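PDB 5B15: metallo-beta-lactamase from Serratia marcescens, which probably hydrolyses beta-lactam antibiotics, opening their four-membered ring at a zinc centre, as a metallo-beta-lactamase of subclass B3. Local coordinates for residues 4-9 and 44-49; 70-75 and 172-177. All coordinates share one frame; numbering follows the deposited sequence. Where two conformers were deposited one is given.

Overall arrangement
Contact 1 (4-9 with 44-49) and contact 2 (70-75 with 172-177) both reach the bound ligand DQM, whose chemistry is that of a ring-opened carbapenem. They lie about 16 Å apart, centre to centre. Contact 1 is partly buried and sits at the margin of the active site. It brings in the indole of W5, its nearest side-chain atom about 6 Å from a zinc ion. Contact 2 is buried near the middle of the chain and holds zinc ligands H72 and H74. The two contacts meet at E75. W5 CZ3 packs 3.7 Å from E75 OE1, and T44 CG2 lies 3.9 Å from E75 O. Along the chain, contact 1 closes before contact 2 opens.

Contact 1: residues 4-9 and 44-49; sequences DWSSPQ and TEKGAQ. With DQM ((2~{S},3~{R},4~{S})-2-[(2~{S},3~{R})-1,3-bis(oxidanyl)-1-oxidanylidene-butan-2-yl]-3-methyl-4-[(3~{S},5~{S})-5-[(sulfamoylamino)methyl]pyrrolidin-3-yl]sulfanyl-3,4-dihydro-2~{H}-pyrrole-5-carboxylic acid), chain N.
The first torsions of T44 and S6 bring their hydroxyls together. In T44, chi1 of 58° sets OG1 between the backbone N and the carbonyl carbon. In S6, chi1 of -55° puts OG beside its own backbone N, pointing at T44. The result is a hydrogen bond of 2.7 Å between S6 OG and T44 OG1. Either hydroxyl could be the donor. T44 OG1 has a second partner in its own segment. T44 OG1 accepts from G47 N at 2.8 Å, with an N-H...O angle of 144°. This is a capping bond at the turn that leads into helix 47-57. One threonine oxygen therefore joins the N-terminal arm to the start of a helix in the metallo-beta-lactamase fold. The arm is shaped by a type I beta turn from D4 to S7. D4 O accepts from both S7 N and S7 OG, the latter at 2.8 Å. The methyl of T44 packs against W5. T44 CG2 touches W5 CB at 3.6 Å and W5 CE3 at 3.8 Å, and the two side chains cross at about a right angle. K46 closes in on S6 by carbon contacts. Its chain bends at chi3, and both its CB and CE come 3.7 Å from S6 OG. The indole of W5 extends from the contact into the active site. It touches D76 and E75 of helix 75-78, and D76 is a zinc ligand. The edge of its six-membered ring meets the side-chain carboxylate of the ligand, with W5 CZ2 3.4 Å from DQM OAD. On the backbone side, W5 O is hydrogen-bonded to T23 OG1.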
ATOM      1  N   ASP A   4       1.680  13.372 -10.233  1.00 19.25           N
ATOM      2  CA  ASP A   4       0.712  13.733  -9.214  1.00 17.24           C
ATOM      3  C   ASP A   4      -0.090  12.494  -8.785  1.00 12.48           C
ATOM      4  O   ASP A   4      -0.106  11.427  -9.449  1.00 11.13           O
ATOM      5  CB  ASP A   4      -0.242  14.830  -9.722  1.00 19.96           C
ATOM      6  CG  ASP A   4       0.431  16.216  -9.876  1.00 25.06           C
ATOM      7  OD1 ASP A   4       1.420  16.517  -9.166  1.00 25.94           O
ATOM      8  OD2 ASP A   4      -0.165  17.064 -10.590  1.00 33.31           O
ATOM      9  N   TRP A   5      -0.725  12.619  -7.626  1.00 11.00           N
ATOM     10  CA  TRP A   5      -1.447  11.505  -7.047  1.00 11.86           C
ATOM     11  C   TRP A   5      -2.482  10.897  -7.962  1.00 10.50           C
ATOM     12  O   TRP A   5      -2.791   9.718  -7.843  1.00 10.50           O
ATOM     13  CB  TRP A   5      -2.183  11.900  -5.790  1.00 12.40           C
ATOM     14  CG  TRP A   5      -1.369  12.277  -4.615  1.00 12.82           C
ATOM     15  CD1 TRP A   5      -0.025  12.137  -4.442  1.00 12.37           C
ATOM     16  CD2 TRP A   5      -1.877  12.886  -3.428  1.00 12.99           C
ATOM     17  NE1 TRP A   5       0.327  12.614  -3.190  1.00 12.72           N
ATOM     18  CE2 TRP A   5      -0.794  13.082  -2.565  1.00 13.53           C
ATOM     19  CE3 TRP A   5      -3.159  13.281  -3.014  1.00 13.74           C
ATOM     20  CZ2 TRP A   5      -0.954  13.646  -1.294  1.00 14.75           C
ATOM     21  CZ3 TRP A   5      -3.312  13.869  -1.754  1.00 12.93           C
ATOM     22  CH2 TRP A   5      -2.214  14.062  -0.934  1.00 13.46           C
ATOM     23  N   SER A   6      -3.114  11.730  -8.801  1.00  9.22           N
ATOM     24  CA  SER A   6      -4.178  11.250  -9.649  1.00  9.83           C
ATOM     25  C   SER A   6      -3.766  11.077 -11.116  1.00  8.96           C
ATOM     26  O   SER A   6      -4.656  10.870 -11.969  1.00 12.67           O
ATOM     27  CB  SER A   6      -5.378  12.203  -9.582  1.00  9.56           C
ATOM     28  OG  SER A   6      -5.819  12.395  -8.221  1.00  9.89           O
ATOM     29  N   SER A   7      -2.480  11.200 -11.413  1.00  8.81           N
ATOM     30  CA  SER A   7      -2.056  11.231 -12.812  1.00 10.17           C
ATOM     31  C   SER A   7      -2.287   9.898 -13.482  1.00  9.35           C
ATOM     32  O   SER A   7      -1.899   8.862 -12.950  1.00  9.33           O
ATOM     33  CB  SER A   7      -0.595  11.657 -12.932  1.00 11.73           C
ATOM     34  OG  SER A   7       0.268  10.883 -12.168  1.00 17.61           O
ATOM     35  N   PRO A   8      -2.695   9.910 -14.750  1.00 10.22           N
ATOM     36  CA  PRO A   8      -2.628   8.679 -15.530  1.00  9.65           C
ATOM     37  C   PRO A   8      -1.242   8.079 -15.582  1.00  9.87           C
ATOM     38  O   PRO A   8      -0.233   8.792 -15.492  1.00 12.17           O
ATOM     39  CB  PRO A   8      -3.104   9.131 -16.925  1.00 10.81           C
ATOM     40  CG  PRO A   8      -4.069  10.239 -16.629  1.00 12.02           C
ATOM     41  CD  PRO A   8      -3.453  10.975 -15.458  1.00 11.38           C
ATOM     42  N   GLN A   9      -1.167   6.750 -15.710  1.00  7.99           N
ATOM     43  CA  GLN A   9       0.075   6.028 -15.757  1.00  7.60           C
ATOM     44  C   GLN A   9      -0.175   4.693 -16.457  1.00  7.46           C
ATOM     45  O   GLN A   9      -1.044   3.916 -16.048  1.00  6.51           O
ATOM     46  CB  GLN A   9       0.555   5.721 -14.322  1.00  8.94           C
ATOM     47  CG  GLN A   9       1.720   4.749 -14.237  1.00 10.27           C
ATOM     48  CD  GLN A   9       2.960   5.246 -14.898  1.00 11.37           C
ATOM     49  OE1 GLN A   9       3.420   6.353 -14.624  1.00 12.20           O
ATOM     50  NE2 GLN A   9       3.532   4.434 -15.738  1.00 11.48           N
ATOM     51  N   THR A  44      -6.338   7.986  -5.206  1.00  6.11           N
ATOM     52  CA  THR A  44      -7.272   9.054  -4.834  1.00  6.71           C
ATOM     53  C   THR A  44      -8.642   8.791  -5.398  1.00  7.98           C
ATOM     54  O   THR A  44      -8.801   7.944  -6.250  1.00  7.27           O
ATOM     55  CB  THR A  44      -6.800  10.397  -5.358  1.00  6.92           C
ATOM     56  OG1 THR A  44      -6.684  10.281  -6.772  1.00  8.17           O
ATOM     57  CG2 THR A  44      -5.462  10.809  -4.846  1.00  8.09           C
ATOM     58  N   GLU A  45      -9.621   9.638  -5.049  1.00  8.31           N
ATOM     59  CA  GLU A  45     -10.934   9.534  -5.629  1.00  9.68           C
ATOM     60  C   GLU A  45     -10.903   9.708  -7.177  1.00  7.68           C
ATOM     61  O   GLU A  45     -11.447   8.895  -7.921  1.00  8.94           O
ATOM     62  CB  GLU A  45     -11.825  10.606  -5.009  1.00 11.89           C
ATOM     63  CG  GLU A  45     -13.239  10.687  -5.576  1.00 14.41           C
ATOM     64  CD  GLU A  45     -14.086  11.786  -4.969  1.00 18.93           C
ATOM     65  OE1 GLU A  45     -13.561  12.616  -4.193  1.00 21.20           O
ATOM     66  OE2 GLU A  45     -15.308  11.668  -5.158  1.00 25.23           O
ATOM     67  N   LYS A  46     -10.216  10.750  -7.642  1.00  8.43           N
ATOM     68  CA  LYS A  46     -10.016  10.929  -9.087  1.00  9.92           C
ATOM     69  C   LYS A  46      -9.221   9.777  -9.683  1.00  9.84           C
ATOM     70  O   LYS A  46      -9.535   9.293 -10.774  1.00  9.28           O
ATOM     71  CB  LYS A  46      -9.305  12.247  -9.354  1.00 11.07           C
ATOM     72  CG  LYS A  46     -10.195  13.467  -9.203  1.00 16.20           C
ATOM     73  CD  LYS A  46      -9.445  14.731  -9.619  1.00 20.95           C
ATOM     74  CE  LYS A  46      -8.338  15.101  -8.628  1.00 21.59           C
ATOM     75  NZ  LYS A  46      -7.517  16.229  -9.161  1.00 26.87           N
ATOM     76  N   GLY A  47      -8.230   9.306  -8.931  1.00  7.70           N
ATOM     77  CA  GLY A  47      -7.377   8.226  -9.370  1.00  7.46           C
ATOM     78  C   GLY A  47      -8.083   6.908  -9.586  1.00  6.62           C
ATOM     79  O   GLY A  47      -7.614   6.084 -10.371  1.00  7.76           O
ATOM     80  N   ALA A  48      -9.220   6.694  -8.934  1.00  6.45           N
ATOM     81  CA  ALA A  48      -9.963   5.464  -9.154  1.00  6.62           C
ATOM     82  C   ALA A  48     -10.262   5.257 -10.642  1.00  7.28           C
ATOM     83  O   ALA A  48     -10.284   4.124 -11.141  1.00  7.17           O
ATOM     84  CB  ALA A  48     -11.249   5.430  -8.362  1.00  6.81           C
ATOM     85  N   GLN A  49     -10.542   6.343 -11.358  1.00  7.84           N
ATOM     86  CA  GLN A  49     -10.847   6.217 -12.777  1.00  8.69           C
ATOM     87  C   GLN A  49      -9.646   5.726 -13.574  1.00  7.73           C
ATOM     88  O   GLN A  49      -9.762   5.011 -14.600  1.00  8.61           O
ATOM     89  CB  GLN A  49     -11.382   7.567 -13.316  1.00 10.19           C
ATOM     90  CG  GLN A  49     -12.655   8.027 -12.611  1.00 13.61           C
ATOM     91  CD  GLN A  49     -13.768   6.998 -12.637  1.00 14.16           C
ATOM     92  OE1 GLN A  49     -14.069   6.426 -13.683  1.00 18.33           O
ATOM     93  NE2 GLN A  49     -14.326   6.690 -11.465  1.00 16.10           N
TER
HETATM   94  OAX DQM N 313      -0.004  15.023   2.237  1.00 18.17           O
HETATM   95  CAJ DQM N 313       0.784  14.206   1.795  1.00 15.28           C
HETATM   96  OAD DQM N 313       1.590  14.550   0.835  1.00 15.51           O
HETATM   97  CAX DQM N 313       0.697  12.740   2.178  1.00 13.98           C
HETATM   98  CAT DQM N 313      -0.037  12.613   3.531  1.00 13.72           C
HETATM   99  CAA DQM N 313      -1.555  12.578   3.301  1.00 15.59           C
HETATM  100  OAI DQM N 313       0.355  11.460   4.300  1.00 12.72           O
HETATM  101  CAY DQM N 313       2.093  12.114   2.022  1.00 13.47           C
HETATM  102  CAU DQM N 313       3.307  12.601   2.850  1.00 14.26           C
HETATM  103  CAB DQM N 313       2.981  13.559   3.991  1.00 14.26           C
HETATM  104  NAN DQM N 313       2.003  10.660   2.258  1.00 11.31           N
HETATM  105  CAS DQM N 313       3.001  10.263   2.917  1.00 11.68           C
HETATM  106  CAR DQM N 313       3.186   8.842   3.184  1.00 10.23           C
HETATM  107  OAE DQM N 313       2.219   8.020   2.890  1.00  8.24           O
HETATM  108  OAH DQM N 313       4.265   8.449   3.681  1.00  9.67           O
HETATM  109  CAZ DQM N 313       3.988  11.309   3.369  1.00 12.94           C
HETATM  110  SAQ DQM N 313       5.685  11.050   2.820  1.00 15.88           S
HETATM  111  CAW DQM N 313       5.561  10.586   1.113  1.00 19.45           C
HETATM  112  CAM DQM N 313       6.899   9.987   0.701  1.00 20.45           C
HETATM  113  NAO DQM N 313       7.374  10.791  -0.421  1.00 25.05           N
HETATM  114  CAV DQM N 313       6.188  11.390  -1.076  1.00 22.91           C
HETATM  115  CAK DQM N 313       5.249  11.696   0.103  1.00 20.08           C
HETATM  116  CAL DQM N 313       6.636  12.580  -1.928  1.00 28.47           C
HETATM  117  NAP DQM N 313       8.081  12.922  -1.785  1.00 35.46           N
HETATM  118  SBA DQM N 313       9.201  12.165  -2.725  1.00 31.31           S
HETATM  119  OAF DQM N 313      10.473  12.875  -2.727  1.00 28.97           O
HETATM  120  OAG DQM N 313       9.350  10.792  -2.276  1.00 36.80           O
HETATM  121  NAC DQM N 313       8.741  12.274  -4.273  1.00 32.10           N

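Contact 2: residues 70-75 and 172-177; sequences STHSHE and FADSLT. With ZN (zinc ion), chain B; NA (sodium ion), chain E; DQM ((2~{S},3~{R},4~{S})-2-[(2~{S},3~{R})-1,3-bis(oxidanyl)-1-oxidanylidene-butan-2-yl]-3-methyl-4-[(3~{S},5~{S})-5-[(sulfamoylamino)methyl]pyrrolidin-3-yl]sulfanyl-3,4-dihydro-2~{H}-pyrrole-5-carboxylic acid), chain N.
The H72 ring is gripped at its edges by D174 on one nitrogen and by zinc on the other. DQM OAE also lies near its plane. H150 meets it edge-to-face, and the H77 ring adjoins it. H72 and H74 belong to the HxHxDH zinc motif of the metallo-beta-lactamase superfamily. H72 CG lies between its backbone N and carbonyl carbon (chi1 77°), with ND1 facing D174 and NE2 the zinc. H72 ND1 donates to D174 OD1 at 2.6 Å, with an N-H...O angle of 160°. D174 OD1 uses its syn lone pair, and the ring and carboxylate planes stand 41° apart. The bond to D174 and the zinc at H72 NE2, 2.0 Å away, together hold the ring in its rotation. H74 ND1, H150 NE2 and a water complete that zinc site. The carboxylate would tend to make the imidazole more electron-rich. D174 OD1 lies 3.3 Å from T71 CB, while T71 OG1 bonds to D41. T71 CG2 touches F172 CD1 at 3.5 Å. Backbone oxygens of S70 and T71 bind sodium. Segment 172-177 binds the carboxylate on the ligand's pyrroline ring. S175 OG donates to DQM OAE in one of two conformers, and T177 OG1 donates to DQM OAH at 2.7 Å.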
ATOM      1  N   SER A  70      -6.310  -2.550   1.711  1.00  4.45           N
ATOM      2  CA  SER A  70      -5.861  -1.214   2.064  1.00  4.40           C
ATOM      3  C   SER A  70      -4.573  -1.234   2.862  1.00  4.66           C
ATOM      4  O   SER A  70      -4.515  -1.933   3.889  1.00  5.04           O
ATOM      5  CB  SER A  70      -6.963  -0.496   2.885  1.00  4.85           C
ATOM      6  OG  SER A  70      -6.532   0.769   3.340  1.00  5.43           O
ATOM      7  N   THR A  71      -3.582  -0.448   2.451  1.00  4.79           N
ATOM      8  CA  THR A  71      -2.424  -0.186   3.295  1.00  4.59           C
ATOM      9  C   THR A  71      -2.838   0.695   4.461  1.00  4.58           C
ATOM     10  O   THR A  71      -2.798   0.276   5.637  1.00  5.26           O
ATOM     11  CB  THR A  71      -1.267   0.466   2.489  1.00  5.03           C
ATOM     12  OG1 THR A  71      -1.750   1.623   1.815  1.00  5.14           O
ATOM     13  CG2 THR A  71      -0.624  -0.524   1.537  1.00  5.44           C
ATOM     14  N   HIS A  72      -3.222   1.916   4.154  1.00  4.19           N
ATOM     15  CA  HIS A  72      -3.749   2.782   5.217  1.00  4.50           C
ATOM     16  C   HIS A  72      -4.712   3.828   4.684  1.00  4.32           C
ATOM     17  O   HIS A  72      -4.809   4.103   3.486  1.00  4.87           O
ATOM     18  CB  HIS A  72      -2.592   3.399   6.023  1.00  4.97           C
ATOM     19  CG  HIS A  72      -1.898   4.533   5.347  1.00  5.18           C
ATOM     20  ND1 HIS A  72      -0.778   4.355   4.573  1.00  5.45           N
ATOM     21  CD2 HIS A  72      -2.207   5.855   5.263  1.00  5.22           C
ATOM     22  CE1 HIS A  72      -0.374   5.530   4.119  1.00  5.60           C
ATOM     23  NE2 HIS A  72      -1.212   6.461   4.533  1.00  5.67           N
ATOM     24  N   SER A  73      -5.411   4.439   5.636  1.00  4.99           N
ATOM     25  CA  SER A  73      -6.667   5.166   5.391  1.00  5.00           C
ATOM     26  C   SER A  73      -6.436   6.667   5.286  1.00  5.45           C
ATOM     27  O   SER A  73      -6.970   7.435   6.087  1.00  6.17           O
ATOM     28  CB  SER A  73      -7.656   4.791   6.455  1.00  5.51           C
ATOM     29  OG  SER A  73      -7.097   4.901   7.746  1.00  6.46           O
ATOM     30  N   HIS A  74      -5.612   7.103   4.316  1.00  5.03           N
ATOM     31  CA  HIS A  74      -5.508   8.512   3.938  1.00  4.82           C
ATOM     32  C   HIS A  74      -5.957   8.680   2.495  1.00  5.51           C
ATOM     33  O   HIS A  74      -5.921   7.720   1.701  1.00  6.13           O
ATOM     34  CB  HIS A  74      -4.057   9.011   4.079  1.00  5.28           C
ATOM     35  CG  HIS A  74      -3.598   9.116   5.493  1.00  5.25           C
ATOM     36  ND1 HIS A  74      -2.271   9.049   5.831  1.00  5.56           N
ATOM     37  CD2 HIS A  74      -4.273   9.286   6.652  1.00  5.60           C
ATOM     38  CE1 HIS A  74      -2.142   9.211   7.138  1.00  5.61           C
ATOM     39  NE2 HIS A  74      -3.345   9.351   7.659  1.00  5.55           N
ATOM     40  N   GLU A  75      -6.307   9.918   2.138  1.00  5.92           N
ATOM     41  CA  GLU A  75      -6.922  10.203   0.860  1.00  6.95           C
ATOM     42  C   GLU A  75      -6.079   9.799  -0.313  1.00  6.12           C
ATOM     43  O   GLU A  75      -6.625   9.423  -1.373  1.00  6.99           O
ATOM     44  CB  GLU A  75      -7.227  11.710   0.728  1.00  8.49           C
ATOM     45  CG  GLU A  75      -6.016  12.620   0.539  1.00 11.34           C
ATOM     46  CD  GLU A  75      -6.375  14.094   0.330  1.00 13.03           C
ATOM     47  OE1 GLU A  75      -5.648  14.942   0.878  1.00 15.69           O
ATOM     48  OE2 GLU A  75      -7.273  14.360  -0.493  1.00 17.10           O
ATOM     49  N   PHE A 172       4.058  -5.265  -0.730  1.00  4.77           N
ATOM     50  CA  PHE A 172       3.447  -3.967  -0.920  1.00  4.61           C
ATOM     51  C   PHE A 172       3.585  -3.248   0.413  1.00  4.25           C
ATOM     52  O   PHE A 172       2.889  -3.563   1.385  1.00  5.06           O
ATOM     53  CB  PHE A 172       1.990  -4.088  -1.401  1.00  4.69           C
ATOM     54  CG  PHE A 172       1.410  -2.817  -1.969  1.00  5.04           C
ATOM     55  CD1 PHE A 172       1.240  -1.679  -1.165  1.00  5.04           C
ATOM     56  CD2 PHE A 172       1.130  -2.712  -3.313  1.00  6.01           C
ATOM     57  CE1 PHE A 172       0.702  -0.491  -1.686  1.00  5.25           C
ATOM     58  CE2 PHE A 172       0.552  -1.555  -3.820  1.00  5.43           C
ATOM     59  CZ  PHE A 172       0.381  -0.442  -3.027  1.00  4.52           C
ATOM     60  N   ALA A 173       4.562  -2.346   0.481  1.00  4.89           N
ATOM     61  CA  ALA A 173       5.027  -1.764   1.721  1.00  4.99           C
ATOM     62  C   ALA A 173       4.180  -0.531   2.069  1.00  4.95           C
ATOM     63  O   ALA A 173       4.160   0.463   1.315  1.00  5.83           O
ATOM     64  CB  ALA A 173       6.495  -1.359   1.593  1.00  5.22           C
ATOM     65  N   ASP A 174       3.473  -0.591   3.198  1.00  4.64           N
ATOM     66  CA  ASP A 174       2.803   0.581   3.734  1.00  4.85           C
ATOM     67  C   ASP A 174       3.804   1.656   4.089  1.00  4.94           C
ATOM     68  O   ASP A 174       5.000   1.399   4.240  1.00  5.12           O
ATOM     69  CB  ASP A 174       1.999   0.205   4.984  1.00  4.93           C
ATOM     70  CG  ASP A 174       0.971   1.243   5.388  1.00  5.68           C
ATOM     71  OD1 ASP A 174       0.639   2.119   4.588  1.00  6.92           O
ATOM     72  OD2 ASP A 174       0.562   1.158   6.585  1.00  6.20           O
ATOM     73  N   SER A 175       3.295   2.890   4.142  1.00  4.98           N
ATOM     74  CA  SER A 175       4.113   3.997   4.611  0.50  4.73           C
ATOM     75  C   SER A 175       4.514   3.834   6.081  1.00  5.46           C
ATOM     76  O   SER A 175       3.685   3.501   6.911  1.00  6.63           O
ATOM     77  CB  SER A 175       3.344   5.281   4.388  0.50  4.81           C
ATOM     78  OG  SER A 175       3.002   5.375   3.014  0.50  4.73           O
ATOM     79  N   LEU A 176       5.779   4.159   6.378  1.00  5.42           N
ATOM     80  CA  LEU A 176       6.367   4.087   7.709  1.00  5.90           C
ATOM     81  C   LEU A 176       6.802   5.460   8.214  1.00  5.71           C
ATOM     82  O   LEU A 176       7.721   5.559   8.996  1.00  6.52           O
ATOM     83  CB  LEU A 176       7.580   3.145   7.666  1.00  6.55           C
ATOM     84  CG  LEU A 176       7.303   1.734   7.180  1.00  6.98           C
ATOM     85  CD1 LEU A 176       8.542   0.870   7.171  1.00  8.02           C
ATOM     86  CD2 LEU A 176       6.165   1.058   7.909  1.00  8.28           C
ATOM     87  N   THR A 177       6.201   6.511   7.664  1.00  5.29           N
ATOM     88  CA  THR A 177       6.683   7.868   7.862  1.00  5.83           C
ATOM     89  C   THR A 177       6.052   8.619   9.026  1.00  5.81           C
ATOM     90  O   THR A 177       4.837   8.707   9.148  1.00  7.27           O
ATOM     91  CB  THR A 177       6.452   8.701   6.590  1.00  6.19           C
ATOM     92  OG1 THR A 177       5.057   8.731   6.281  1.00  8.94           O
ATOM     93  CG2 THR A 177       7.235   8.126   5.430  1.00  7.07           C
TER
HETATM   94 ZN    ZN B 301      -0.691   8.429   4.673  1.00  5.67          ZN
HETATM   95 NA    NA E 304      -5.055  -1.416   6.583  1.00 12.02          NA
HETATM   96  OAX DQM N 313      -0.004  15.023   2.237  1.00 18.17           O
HETATM   97  CAJ DQM N 313       0.784  14.206   1.795  1.00 15.28           C
HETATM   98  OAD DQM N 313       1.590  14.550   0.835  1.00 15.51           O
HETATM   99  CAX DQM N 313       0.697  12.740   2.178  1.00 13.98           C
HETATM  100  CAT DQM N 313      -0.037  12.613   3.531  1.00 13.72           C
HETATM  101  CAA DQM N 313      -1.555  12.578   3.301  1.00 15.59           C
HETATM  102  OAI DQM N 313       0.355  11.460   4.300  1.00 12.72           O
HETATM  103  CAY DQM N 313       2.093  12.114   2.022  1.00 13.47           C
HETATM  104  CAU DQM N 313       3.307  12.601   2.850  1.00 14.26           C
HETATM  105  CAB DQM N 313       2.981  13.559   3.991  1.00 14.26           C
HETATM  106  NAN DQM N 313       2.003  10.660   2.258  1.00 11.31           N
HETATM  107  CAS DQM N 313       3.001  10.263   2.917  1.00 11.68           C
HETATM  108  CAR DQM N 313       3.186   8.842   3.184  1.00 10.23           C
HETATM  109  OAE DQM N 313       2.219   8.020   2.890  1.00  8.24           O
HETATM  110  OAH DQM N 313       4.265   8.449   3.681  1.00  9.67           O
HETATM  111  CAZ DQM N 313       3.988  11.309   3.369  1.00 12.94           C
HETATM  112  SAQ DQM N 313       5.685  11.050   2.820  1.00 15.88           S
HETATM  113  CAW DQM N 313       5.561  10.586   1.113  1.00 19.45           C
HETATM  114  CAM DQM N 313       6.899   9.987   0.701  1.00 20.45           C
HETATM  115  NAO DQM N 313       7.374  10.791  -0.421  1.00 25.05           N
HETATM  116  CAV DQM N 313       6.188  11.390  -1.076  1.00 22.91           C
HETATM  117  CAK DQM N 313       5.249  11.696   0.103  1.00 20.08           C
HETATM  118  CAL DQM N 313       6.636  12.580  -1.928  1.00 28.47           C
HETATM  119  NAP DQM N 313       8.081  12.922  -1.785  1.00 35.46           N
HETATM  120  SBA DQM N 313       9.201  12.165  -2.725  1.00 31.31           S
HETATM  121  OAF DQM N 313      10.473  12.875  -2.727  1.00 28.97           O
HETATM  122  OAG DQM N 313       9.350  10.792  -2.276  1.00 36.80           O
HETATM  123  NAC DQM N 313       8.741  12.274  -4.273  1.00 32.10           N
HETATM  124  O   HOH W   1      -6.361   1.035   6.079  1.00  6.35           O
HETATM  125  O   HOH W   2      -0.436   9.265   3.070  1.00  7.24           O